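PDB 1Q1R: putidaredoxin reductase from Pseudomonas putida, which uses FAD to pass electrons from NADH to putidaredoxin, the iron-sulfur protein that in turn reduces cytochrome P450cam. Local coordinates for residues 382-396 and 408-420. Sequence-based numbering, arbitrary orientation.
Sequences EFNQSKQIITDRLPV and LKEIIAAAKAELS
Helix 382-391 and helix 408-420 run nearly parallel, their axes 17° apart and 10.5 Å at closest approach, and the chain leaving the first helix returns along the second, bringing the CA atoms of Val396 and Ala415 to 5.1 Å. The Leu408 side chain is a knob in the hole formed by Glu382, Gln385, Ser386 and Ile389; its CG, anti to the backbone N (chi1 -159°), sends CD2 against Glu382 CB. One turn on, branched Ile412 fills the seam three ways: CD1 meets Gln385 CB, CG1 lies 3.9 Å from Ile389 CG1, and CG2 presses on Leu394 CD1 at a tight 3.5 Å. Cut back to an alanine, Ile412 would lose all three branch contacts, and a gap would probably open beside Ile389 and Leu394. Ala415, with only a methyl, lets the Pro395 backbone come close, Ala415 CB lying 3.6 Å from Pro395 O, while the proline ring abuts the end of Leu419, Pro395 CG to Leu419 CD2 3.8 Å. Branched, apolar Val396 and Ile411 cross at about a right angle, filling the buried side next to Leu400 and Leu401 of helix 398-401. Polar chains edge this seam: Lys416, bent at chi3 (68°), gives Gln388 OE1 a weak hydrogen bond from NZ at 3.4 Å. Waters held by Gln385 NE2 and Glu382 OE2 accept from the Lys409 and Leu408 amides, respectively; Arg353, Arg379 and Ser362 also hold the Glu382 carboxylate. A Schellman motif with Arg393 at C-prime ends the first helix. This parallel helix pair lies in the C-terminal domain of a glutathione reductase-type flavoprotein, its first helix packing on the antiparallel sheet through Phe383 and Ser386.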
loop_
_atom_site.group_PDB
_atom_site.type_symbol
_atom_site.label_atom_id
_atom_site.label_comp_id
_atom_site.label_asym_id
_atom_site.label_seq_id
_atom_site.Cartn_x
_atom_site.Cartn_y
_atom_site.Cartn_z
ATOM N N GLU A 382 2.757 -20.234 9.635
ATOM C CA GLU A 382 2.120 -19.594 10.776
ATOM C C GLU A 382 1.347 -18.364 10.302
ATOM O O GLU A 382 0.388 -17.939 10.945
ATOM C CB GLU A 382 3.153 -19.215 11.845
ATOM C CG GLU A 382 3.952 -20.414 12.366
ATOM C CD GLU A 382 4.590 -20.179 13.729
ATOM O OE1 GLU A 382 4.982 -19.029 14.028
ATOM O OE2 GLU A 382 4.715 -21.158 14.499
ATOM N N PHE A 383 1.756 -17.795 9.172
ATOM C CA PHE A 383 1.043 -16.638 8.637
ATOM C C PHE A 383 -0.336 -17.101 8.158
ATOM O O PHE A 383 -1.366 -16.533 8.527
ATOM C CB PHE A 383 1.807 -16.015 7.466
ATOM C CG PHE A 383 1.051 -14.915 6.780
ATOM C CD1 PHE A 383 0.795 -13.716 7.438
ATOM C CD2 PHE A 383 0.549 -15.097 5.495
ATOM C CE1 PHE A 383 0.044 -12.714 6.830
ATOM C CE2 PHE A 383 -0.204 -14.101 4.877
ATOM C CZ PHE A 383 -0.457 -12.908 5.548
ATOM N N ASN A 384 -0.353 -18.138 7.331
ATOM C CA ASN A 384 -1.615 -18.666 6.827
ATOM C C ASN A 384 -2.504 -19.110 7.985
ATOM O O ASN A 384 -3.708 -18.855 7.992
ATOM C CB ASN A 384 -1.353 -19.837 5.880
ATOM C CG ASN A 384 -0.959 -19.382 4.485
ATOM O OD1 ASN A 384 -0.400 -20.153 3.701
ATOM N ND2 ASN A 384 -1.266 -18.131 4.162
ATOM N N GLN A 385 -1.910 -19.762 8.977
ATOM C CA GLN A 385 -2.679 -20.216 10.129
ATOM C C GLN A 385 -3.220 -19.029 10.917
ATOM O O GLN A 385 -4.328 -19.084 11.448
ATOM C CB GLN A 385 -1.813 -21.100 11.032
ATOM C CG GLN A 385 -1.324 -22.363 10.344
ATOM C CD GLN A 385 -0.355 -23.161 11.193
ATOM O OE1 GLN A 385 0.634 -22.626 11.695
ATOM N NE2 GLN A 385 -0.628 -24.454 11.350
ATOM N N SER A 386 -2.441 -17.952 10.982
ATOM C CA SER A 386 -2.858 -16.761 11.714
ATOM C C SER A 386 -4.034 -16.050 11.049
ATOM O O SER A 386 -4.847 -15.427 11.730
ATOM C CB SER A 386 -1.683 -15.791 11.877
ATOM O OG SER A 386 -0.675 -16.351 12.705
ATOM N N LYS A 387 -4.121 -16.136 9.723
ATOM C CA LYS A 387 -5.229 -15.511 9.001
ATOM C C LYS A 387 -6.529 -16.114 9.506
ATOM O O LYS A 387 -7.512 -15.415 9.738
ATOM C CB LYS A 387 -5.139 -15.788 7.499
ATOM C CG LYS A 387 -4.128 -14.974 6.728
ATOM C CD LYS A 387 -4.259 -15.333 5.252
ATOM C CE LYS A 387 -3.470 -14.408 4.356
ATOM N NZ LYS A 387 -3.628 -14.811 2.927
ATOM N N GLN A 388 -6.517 -17.432 9.660
ATOM C CA GLN A 388 -7.676 -18.173 10.134
ATOM C C GLN A 388 -8.073 -17.723 11.541
ATOM O O GLN A 388 -9.254 -17.534 11.832
ATOM C CB GLN A 388 -7.352 -19.669 10.120
ATOM C CG GLN A 388 -8.494 -20.578 10.524
ATOM C CD GLN A 388 -8.092 -22.045 10.529
ATOM O OE1 GLN A 388 -8.922 -22.929 10.760
ATOM N NE2 GLN A 388 -6.810 -22.311 10.276
ATOM N N ILE A 389 -7.082 -17.553 12.411
ATOM C CA ILE A 389 -7.332 -17.124 13.786
ATOM C C ILE A 389 -8.025 -15.759 13.833
ATOM O O ILE A 389 -8.963 -15.555 14.609
ATOM C CB ILE A 389 -6.003 -17.051 14.592
ATOM C CG1 ILE A 389 -5.433 -18.456 14.778
ATOM C CG2 ILE A 389 -6.236 -16.390 15.949
ATOM C CD1 ILE A 389 -3.996 -18.486 15.271
ATOM N N ILE A 390 -7.564 -14.833 12.997
ATOM C CA ILE A 390 -8.131 -13.487 12.951
ATOM C C ILE A 390 -9.494 -13.459 12.270
ATOM O O ILE A 390 -10.464 -12.942 12.824
ATOM C CB ILE A 390 -7.199 -12.504 12.189
ATOM C CG1 ILE A 390 -5.804 -12.508 12.811
ATOM C CG2 ILE A 390 -7.787 -11.099 12.211
ATOM C CD1 ILE A 390 -5.785 -12.134 14.269
ATOM N N THR A 391 -9.558 -14.012 11.065
ATOM C CA THR A 391 -10.797 -14.027 10.295
ATOM C C THR A 391 -11.944 -14.732 11.010
ATOM O O THR A 391 -13.078 -14.255 10.986
ATOM C CB THR A 391 -10.595 -14.696 8.921
ATOM O OG1 THR A 391 -9.561 -14.014 8.199
ATOM C CG2 THR A 391 -11.889 -14.651 8.111
ATOM N N ASP A 392 -11.654 -15.861 11.649
ATOM C CA ASP A 392 -12.696 -16.607 12.346
ATOM C C ASP A 392 -12.810 -16.311 13.838
ATOM O O ASP A 392 -13.579 -16.965 14.545
ATOM C CB ASP A 392 -12.500 -18.108 12.135
ATOM C CG ASP A 392 -12.610 -18.501 10.682
ATOM O OD1 ASP A 392 -13.551 -18.021 10.017
ATOM O OD2 ASP A 392 -11.766 -19.286 10.203
ATOM N N ARG A 393 -12.054 -15.329 14.320
ATOM C CA ARG A 393 -12.110 -14.974 15.733
ATOM C C ARG A 393 -11.936 -16.201 16.627
ATOM O O ARG A 393 -12.695 -16.398 17.575
ATOM C CB ARG A 393 -13.454 -14.313 16.043
ATOM C CG ARG A 393 -13.423 -12.801 16.100
ATOM C CD ARG A 393 -12.621 -12.324 17.303
ATOM N NE ARG A 393 -12.867 -10.915 17.597
ATOM C CZ ARG A 393 -14.058 -10.419 17.921
ATOM N NH1 ARG A 393 -15.115 -11.220 17.996
ATOM N NH2 ARG A 393 -14.194 -9.124 18.173
ATOM N N LEU A 394 -10.939 -17.027 16.327
ATOM C CA LEU A 394 -10.702 -18.229 17.117
ATOM C C LEU A 394 -10.135 -17.921 18.501
ATOM O O LEU A 394 -9.179 -17.157 18.638
ATOM C CB LEU A 394 -9.758 -19.176 16.378
ATOM C CG LEU A 394 -10.227 -19.716 15.027
ATOM C CD1 LEU A 394 -9.226 -20.734 14.523
ATOM C CD2 LEU A 394 -11.598 -20.351 15.165
ATOM N N PRO A 395 -10.721 -18.527 19.546
ATOM C CA PRO A 395 -10.292 -18.336 20.937
ATOM C C PRO A 395 -9.009 -19.084 21.299
ATOM O O PRO A 395 -8.994 -19.901 22.225
ATOM C CB PRO A 395 -11.495 -18.837 21.727
ATOM C CG PRO A 395 -11.987 -19.964 20.878
ATOM C CD PRO A 395 -11.921 -19.381 19.479
ATOM N N VAL A 396 -7.930 -18.810 20.574
ATOM C CA VAL A 396 -6.661 -19.471 20.850
ATOM C C VAL A 396 -6.133 -19.082 22.230
ATOM O O VAL A 396 -6.266 -17.932 22.651
ATOM C CB VAL A 396 -5.596 -19.107 19.800
ATOM C CG1 VAL A 396 -5.977 -19.686 18.451
ATOM C CG2 VAL A 396 -5.445 -17.591 19.715
ATOM N N LEU A 408 1.106 -24.414 16.303
ATOM C CA LEU A 408 -0.001 -23.478 16.187
ATOM C C LEU A 408 -1.254 -24.205 15.709
ATOM O O LEU A 408 -2.367 -23.879 16.120
ATOM C CB LEU A 408 0.379 -22.351 15.221
ATOM C CG LEU A 408 -0.393 -21.034 15.312
ATOM C CD1 LEU A 408 -0.401 -20.520 16.748
ATOM C CD2 LEU A 408 0.259 -20.011 14.383
ATOM N N LYS A 409 -1.064 -25.207 14.857
ATOM C CA LYS A 409 -2.177 -25.991 14.335
ATOM C C LYS A 409 -2.983 -26.608 15.481
ATOM O O LYS A 409 -4.209 -26.607 15.455
ATOM C CB LYS A 409 -1.662 -27.112 13.429
ATOM C CG LYS A 409 -2.773 -27.949 12.797
ATOM C CD LYS A 409 -2.293 -29.356 12.441
ATOM C CE LYS A 409 -1.122 -29.339 11.472
ATOM N NZ LYS A 409 -0.648 -30.721 11.152
ATOM N N GLU A 410 -2.292 -27.135 16.487
ATOM C CA GLU A 410 -2.976 -27.753 17.618
ATOM C C GLU A 410 -3.631 -26.727 18.533
ATOM O O GLU A 410 -4.662 -27.006 19.143
ATOM C CB GLU A 410 -2.016 -28.647 18.408
ATOM C CG GLU A 410 -1.677 -29.945 17.674
ATOM C CD GLU A 410 -2.924 -30.669 17.142
ATOM O OE1 GLU A 410 -3.767 -31.124 17.957
ATOM O OE2 GLU A 410 -3.061 -30.778 15.898
ATOM N N ILE A 411 -3.042 -25.539 18.622
ATOM C CA ILE A 411 -3.613 -24.480 19.445
ATOM C C ILE A 411 -4.935 -24.089 18.788
ATOM O O ILE A 411 -5.949 -23.858 19.457
ATOM C CB ILE A 411 -2.676 -23.252 19.502
ATOM C CG1 ILE A 411 -1.362 -23.642 20.188
ATOM C CG2 ILE A 411 -3.353 -22.108 20.248
ATOM C CD1 ILE A 411 -0.296 -22.554 20.175
ATOM N N ILE A 412 -4.914 -24.036 17.461
ATOM C CA ILE A 412 -6.094 -23.693 16.686
ATOM C C ILE A 412 -7.146 -24.789 16.815
ATOM O O ILE A 412 -8.328 -24.507 17.011
ATOM C CB ILE A 412 -5.725 -23.497 15.203
ATOM C CG1 ILE A 412 -4.838 -22.253 15.063
ATOM C CG2 ILE A 412 -6.988 -23.394 14.353
ATOM C CD1 ILE A 412 -4.225 -22.086 13.691
ATOM N N ALA A 413 -6.712 -26.040 16.717
ATOM C CA ALA A 413 -7.625 -27.170 16.831
ATOM C C ALA A 413 -8.374 -27.103 18.153
ATOM O O ALA A 413 -9.596 -27.265 18.200
ATOM C CB ALA A 413 -6.852 -28.480 16.731
ATOM N N ALA A 414 -7.639 -26.848 19.228
ATOM C CA ALA A 414 -8.239 -26.766 20.551
ATOM C C ALA A 414 -9.278 -25.648 20.625
ATOM O O ALA A 414 -10.360 -25.835 21.179
ATOM C CB ALA A 414 -7.155 -26.547 21.598
ATOM N N ALA A 415 -8.942 -24.485 20.073
ATOM C CA ALA A 415 -9.852 -23.344 20.081
ATOM C C ALA A 415 -11.152 -23.680 19.352
ATOM O O ALA A 415 -12.242 -23.361 19.822
ATOM C CB ALA A 415 -9.182 -22.134 19.436
ATOM N N LYS A 416 -11.032 -24.332 18.202
ATOM C CA LYS A 416 -12.200 -24.713 17.417
ATOM C C LYS A 416 -13.038 -25.766 18.144
ATOM O O LYS A 416 -14.267 -25.703 18.137
ATOM C CB LYS A 416 -11.750 -25.238 16.050
ATOM C CG LYS A 416 -11.025 -24.184 15.221
ATOM C CD LYS A 416 -10.199 -24.781 14.090
ATOM C CE LYS A 416 -11.061 -25.400 13.007
ATOM N NZ LYS A 416 -10.225 -25.842 11.847
ATOM N N ALA A 417 -12.368 -26.721 18.784
ATOM C CA ALA A 417 -13.047 -27.792 19.511
ATOM C C ALA A 417 -13.821 -27.263 20.710
ATOM O O ALA A 417 -14.839 -27.837 21.114
ATOM C CB ALA A 417 -12.034 -28.830 19.972
ATOM N N GLU A 418 -13.329 -26.170 21.279
ATOM C CA GLU A 418 -13.961 -25.560 22.437
ATOM C C GLU A 418 -15.311 -24.955 22.069
ATOM O O GLU A 418 -16.262 -25.011 22.852
ATOM C CB GLU A 418 -13.045 -24.482 23.007
ATOM C CG GLU A 418 -13.478 -23.951 24.349
ATOM C CD GLU A 418 -12.438 -23.036 24.954
ATOM O OE1 GLU A 418 -12.212 -21.942 24.394
ATOM O OE2 GLU A 418 -11.840 -23.420 25.982
ATOM N N LEU A 419 -15.383 -24.380 20.873
ATOM C CA LEU A 419 -16.610 -23.765 20.380
ATOM C C LEU A 419 -17.693 -24.819 20.141
ATOM O O LEU A 419 -18.864 -24.612 20.459
ATOM C CB LEU A 419 -16.336 -23.029 19.062
ATOM C CG LEU A 419 -15.216 -21.983 19.017
ATOM C CD1 LEU A 419 -15.014 -21.516 17.584
ATOM C CD2 LEU A 419 -15.564 -20.808 19.918
ATOM N N SER A 420 -17.284 -25.956 19.587
ATOM C CA SER A 420 -18.204 -27.042 19.267
ATOM C C SER A 420 -18.623 -27.901 20.457
ATOM O O SER A 420 -19.734 -28.431 20.485
ATOM C CB SER A 420 -17.572 -27.947 18.207
ATOM O OG SER A 420 -17.088 -27.187 17.112
HETATM O O HOH W 1 3.756 -23.571 14.758
HETATM O O HOH W 2 1.349 -25.906 13.095
#